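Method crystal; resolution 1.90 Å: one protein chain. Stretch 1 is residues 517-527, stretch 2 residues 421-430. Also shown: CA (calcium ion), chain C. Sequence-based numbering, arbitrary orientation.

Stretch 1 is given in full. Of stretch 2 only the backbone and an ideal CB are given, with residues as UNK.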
# COMPACT_ATOMS: atom_id res chain seq x y z
N ASP A 517 -46.94 28.53 -13.97
CA ASP A 517 -46.90 29.94 -14.28
C ASP A 517 -46.33 30.80 -13.14
O ASP A 517 -45.42 31.59 -13.42
CB ASP A 517 -48.24 30.52 -14.79
CG ASP A 517 -48.63 29.97 -16.15
OD1 ASP A 517 -47.71 29.66 -16.92
OD2 ASP A 517 -49.85 29.83 -16.45
N PRO A 518 -46.85 30.69 -11.91
CA PRO A 518 -46.23 31.46 -10.88
C PRO A 518 -44.78 31.11 -10.59
O PRO A 518 -44.00 32.04 -10.26
CB PRO A 518 -47.11 31.23 -9.64
CG PRO A 518 -47.83 29.95 -9.95
CD PRO A 518 -48.09 30.04 -11.43
N THR A 519 -44.43 29.82 -10.68
CA THR A 519 -43.05 29.43 -10.45
C THR A 519 -42.14 30.04 -11.52
O THR A 519 -41.05 30.56 -11.21
CB THR A 519 -42.92 27.90 -10.35
OG1 THR A 519 -43.85 27.41 -9.37
CG2 THR A 519 -41.44 27.55 -10.03
N ARG A 520 -42.58 29.99 -12.78
CA ARG A 520 -41.85 30.54 -13.88
C ARG A 520 -41.74 32.07 -13.81
O ARG A 520 -40.66 32.65 -14.02
CB ARG A 520 -42.49 30.11 -15.22
CG ARG A 520 -41.91 30.78 -16.39
CD ARG A 520 -42.46 30.17 -17.71
NE ARG A 520 -43.91 30.34 -17.75
CZ ARG A 520 -44.53 31.41 -18.24
NH1 ARG A 520 -43.85 32.45 -18.72
NH2 ARG A 520 -45.84 31.44 -18.24
N TRP A 521 -42.82 32.77 -13.48
CA TRP A 521 -42.75 34.20 -13.26
C TRP A 521 -41.83 34.57 -12.10
O TRP A 521 -41.11 35.61 -12.19
CB TRP A 521 -44.16 34.77 -13.03
CG TRP A 521 -45.03 34.63 -14.22
CD1 TRP A 521 -44.65 34.65 -15.53
CD2 TRP A 521 -46.45 34.53 -14.22
NE1 TRP A 521 -45.75 34.53 -16.34
CE2 TRP A 521 -46.87 34.42 -15.56
CE3 TRP A 521 -47.41 34.46 -13.21
CZ2 TRP A 521 -48.21 34.30 -15.91
CZ3 TRP A 521 -48.75 34.32 -13.56
CH2 TRP A 521 -49.13 34.24 -14.88
N TYR A 522 -41.88 33.76 -11.03
CA TYR A 522 -40.98 33.91 -9.89
C TYR A 522 -39.51 33.85 -10.41
O TYR A 522 -38.65 34.69 -10.09
CB TYR A 522 -41.17 32.87 -8.77
CG TYR A 522 -39.87 32.83 -7.95
CD1 TYR A 522 -39.51 33.85 -7.06
CD2 TYR A 522 -38.95 31.81 -8.16
CE1 TYR A 522 -38.29 33.80 -6.38
CE2 TYR A 522 -37.71 31.75 -7.50
CZ TYR A 522 -37.43 32.75 -6.60
OH TYR A 522 -36.22 32.73 -5.96
N TYR A 523 -39.22 32.83 -11.22
CA TYR A 523 -37.87 32.59 -11.74
C TYR A 523 -37.42 33.79 -12.58
O TYR A 523 -36.32 34.34 -12.35
CB TYR A 523 -37.82 31.29 -12.57
CG TYR A 523 -36.43 30.97 -13.09
CD1 TYR A 523 -35.96 31.53 -14.28
CD2 TYR A 523 -35.60 30.11 -12.39
CE1 TYR A 523 -34.65 31.23 -14.79
CE2 TYR A 523 -34.34 29.77 -12.88
CZ TYR A 523 -33.88 30.34 -14.05
OH TYR A 523 -32.59 30.00 -14.44
N ASN A 524 -38.24 34.18 -13.55
CA ASN A 524 -37.94 35.31 -14.42
C ASN A 524 -37.69 36.59 -13.62
O ASN A 524 -36.82 37.40 -13.97
CB ASN A 524 -39.11 35.62 -15.37
CG ASN A 524 -39.26 34.57 -16.46
OD1 ASN A 524 -38.34 33.79 -16.70
ND2 ASN A 524 -40.41 34.56 -17.12
N GLY A 525 -38.48 36.75 -12.58
CA GLY A 525 -38.39 38.00 -11.82
C GLY A 525 -37.22 38.12 -10.85
O GLY A 525 -36.77 39.22 -10.57
N ASN A 526 -36.72 36.99 -10.34
CA ASN A 526 -35.80 37.00 -9.18
C ASN A 526 -34.57 36.13 -9.32
O ASN A 526 -33.66 36.20 -8.48
CB ASN A 526 -36.58 36.43 -7.95
CG ASN A 526 -37.83 37.26 -7.66
OD1 ASN A 526 -37.74 38.35 -7.12
ND2 ASN A 526 -38.94 36.82 -8.21
N ILE A 527 -34.56 35.28 -10.34
CA ILE A 527 -33.39 34.44 -10.55
C ILE A 527 -32.73 34.74 -11.89
O ILE A 527 -31.53 34.94 -11.95
CB ILE A 527 -33.74 32.97 -10.44
CG1 ILE A 527 -34.09 32.64 -8.97
CG2 ILE A 527 -32.48 32.09 -10.86
CD1 ILE A 527 -34.21 31.21 -8.71
N UNK A 421 -39.46 42.56 -17.53
CA UNK A 421 -40.88 42.79 -17.77
C UNK A 421 -41.63 41.48 -18.08
O UNK A 421 -42.65 41.50 -18.79
CB UNK A 421 -41.06 43.78 -18.92
N UNK A 422 -41.15 40.38 -17.54
CA UNK A 422 -41.65 39.03 -17.87
C UNK A 422 -41.92 38.15 -16.65
O UNK A 422 -42.14 36.93 -16.78
CB UNK A 422 -40.64 38.32 -18.78
N UNK A 423 -41.89 38.76 -15.46
CA UNK A 423 -42.00 38.00 -14.23
C UNK A 423 -42.51 38.83 -13.08
O UNK A 423 -42.98 39.94 -13.29
CB UNK A 423 -40.64 37.39 -13.86
N UNK A 424 -42.41 38.26 -11.89
CA UNK A 424 -42.97 38.86 -10.70
C UNK A 424 -41.88 38.87 -9.61
O UNK A 424 -41.32 37.86 -9.30
CB UNK A 424 -44.22 38.10 -10.24
N UNK A 425 -41.65 40.04 -9.02
CA UNK A 425 -40.73 40.19 -7.90
C UNK A 425 -41.20 39.42 -6.68
O UNK A 425 -42.40 39.30 -6.42
CB UNK A 425 -40.56 41.67 -7.55
N UNK A 426 -40.25 38.92 -5.91
CA UNK A 426 -40.62 38.13 -4.74
C UNK A 426 -41.54 38.89 -3.77
O UNK A 426 -42.44 38.29 -3.14
CB UNK A 426 -39.35 37.68 -4.00
N UNK A 427 -41.37 40.21 -3.70
CA UNK A 427 -42.22 41.02 -2.82
C UNK A 427 -43.70 41.13 -3.31
O UNK A 427 -44.59 41.60 -2.60
CB UNK A 427 -41.62 42.42 -2.70
N UNK A 428 -44.00 40.71 -4.53
CA UNK A 428 -45.39 40.64 -4.97
C UNK A 428 -46.01 39.23 -4.87
O UNK A 428 -47.12 39.01 -5.33
CB UNK A 428 -45.48 41.13 -6.42
N UNK A 429 -45.32 38.30 -4.21
CA UNK A 429 -45.94 37.06 -3.68
C UNK A 429 -46.15 37.12 -2.18
O UNK A 429 -45.41 37.86 -1.49
CB UNK A 429 -45.07 35.84 -4.02
N UNK A 430 -47.10 36.35 -1.65
CA UNK A 430 -47.15 36.18 -0.17
C UNK A 430 -46.29 34.99 0.20
O UNK A 430 -46.60 33.86 -0.17
CB UNK A 430 -48.58 35.98 0.33
CA CA C . -32.21 36.95 -6.92

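Position 421 has phi/psi of 56/29, a left-handed conformation that glycine, asparagine and aspartate enter most easily, and its ideal CB has nothing of the helix within 5.5 Å. Stretch 1 therefore sets no rule here. The residue is Lys421, whose side chain remains out of reach of the helix.

At position 422 the CA-to-CB bond points sideways, and the ideal CB lies 4.1 Å from Asn524 ND2. The backbone is already engaged: Asn524 ND2 donates to the carbonyl O of 422 at 3.0 Å. A short polar side chain, such as aspartate, asparagine or serine, could turn back along the helix. The residue is Asp422. With chi1 at 58° (p) its end comes nearer than its CB, OD1 reaching 3.3 Å from Asn524 CB, and one water donates both to Asp422 OD1 at 2.7 Å and to Asn524 O at 2.8 Å, tying the carboxylate to the helix.

Position 423 is the tightest. Its CA is 4.0 Å from the CA of Trp521, and an ideal CB would sit 2.5 Å from Trp521 O, 2.6 Å from Gly525 N and 2.8 Å from Asn524 CB, all clashes. Phi/psi of -156/-169 does not itself exclude a side chain; the helix does. Only glycine fits, and Gly423 brings its CA to 3.3 Å from Trp521 O.

The backbone of position 424 is used at both ends: its N donates to Trp521 O at 3.0 Å, although that carbonyl also accepts the helical bond from Gly525 N, and its O accepts from Asn526 ND2 at 2.8 Å. Close passage also depends on Gly525, whose ideal CB would be 2.4 Å from the O of 424. The CB points sideways, 4.3 Å from Trp521 CB, so isoleucine, leucine, valine or methionine would suit. The residue is Ile424; its CD1 packs 3.6 Å from Trp521 CE3.

At position 425 CA-to-CB points away, leaving the choice loose. A side chain of leucine's length or longer could still bring its end back. Leu425 does so, placing CD2 3.7 Å from Gly525 O.

Position 426 presents its N to Asn526 OD1 at 2.8 Å, so the one amide side chain gives to the O of 424 and takes from this N, while ND2 also donates to Tyr522 O. The ideal CB is 3.6 Å from Asn526 OD1 and 4.7 Å from Tyr522 CE1, which favours a medium-sized apolar residue, perhaps leucine, isoleucine or methionine. Leu426 sets CD1 4.0 Å from Tyr522 CE1.

Positions 427 and 428 have ideal CBs with no helix atom within 5.5 Å, and stretch 1 leaves both free. They hold Ser427 and Asp428.

Position 429 points toward the helix but from a distance, so only a large side chain, aromatic or perhaps methionine, would span the gap. Phe429 does: CZ meets Tyr522 CB at 3.9 Å, and the ring edge faces Pro518 O, 3.5 Å from CZ.

Position 430 is out of reach; it is Ile430.

Stretch 2, residues 421-430: KDGILLSDFI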
# COMPACT_ATOMS: atom_id res chain seq x y z
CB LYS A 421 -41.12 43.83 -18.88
CG LYS A 421 -40.36 45.17 -18.75
CD LYS A 421 -40.39 45.86 -17.38
CE LYS A 421 -39.02 46.54 -16.98
NZ LYS A 421 -38.83 46.82 -15.49
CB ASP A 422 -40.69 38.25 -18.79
CG ASP A 422 -39.27 38.08 -18.21
OD1 ASP A 422 -39.07 38.51 -17.05
OD2 ASP A 422 -38.34 37.56 -18.89
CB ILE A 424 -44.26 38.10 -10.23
CG1 ILE A 424 -45.34 38.16 -11.33
CG2 ILE A 424 -44.79 38.75 -8.92
CD1 ILE A 424 -46.55 37.19 -11.04
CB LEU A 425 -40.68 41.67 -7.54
CG LEU A 425 -39.93 42.55 -8.54
CD1 LEU A 425 -39.75 43.88 -7.87
CD2 LEU A 425 -38.56 42.00 -8.90
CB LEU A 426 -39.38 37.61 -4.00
CG LEU A 426 -39.60 36.55 -2.90
CD1 LEU A 426 -40.39 35.33 -3.31
CD2 LEU A 426 -38.22 36.18 -2.26
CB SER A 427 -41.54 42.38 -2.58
OG SER A 427 -41.50 43.03 -3.84
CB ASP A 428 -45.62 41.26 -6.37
CG ASP A 428 -45.34 42.74 -6.39
OD1 ASP A 428 -45.84 43.45 -5.48
OD2 ASP A 428 -44.62 43.28 -7.27
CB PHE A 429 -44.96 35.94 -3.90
CG PHE A 429 -44.81 35.51 -5.33
CD1 PHE A 429 -45.62 34.49 -5.81
CD2 PHE A 429 -43.87 36.12 -6.17
CE1 PHE A 429 -45.44 34.02 -7.13
CE2 PHE A 429 -43.69 35.67 -7.50
CZ PHE A 429 -44.53 34.63 -7.97
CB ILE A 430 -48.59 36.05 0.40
CG1 ILE A 430 -49.48 37.22 -0.07
CG2 ILE A 430 -48.55 36.01 1.94
CD1 ILE A 430 -50.95 36.82 -0.10
O HOH W 1 -37.85 39.83 -15.01
O HOH W 2 -33.97 38.22 -5.95
O HOH W 3 -30.63 38.08 -5.47
O HOH W 4 -32.39 39.07 -8.14
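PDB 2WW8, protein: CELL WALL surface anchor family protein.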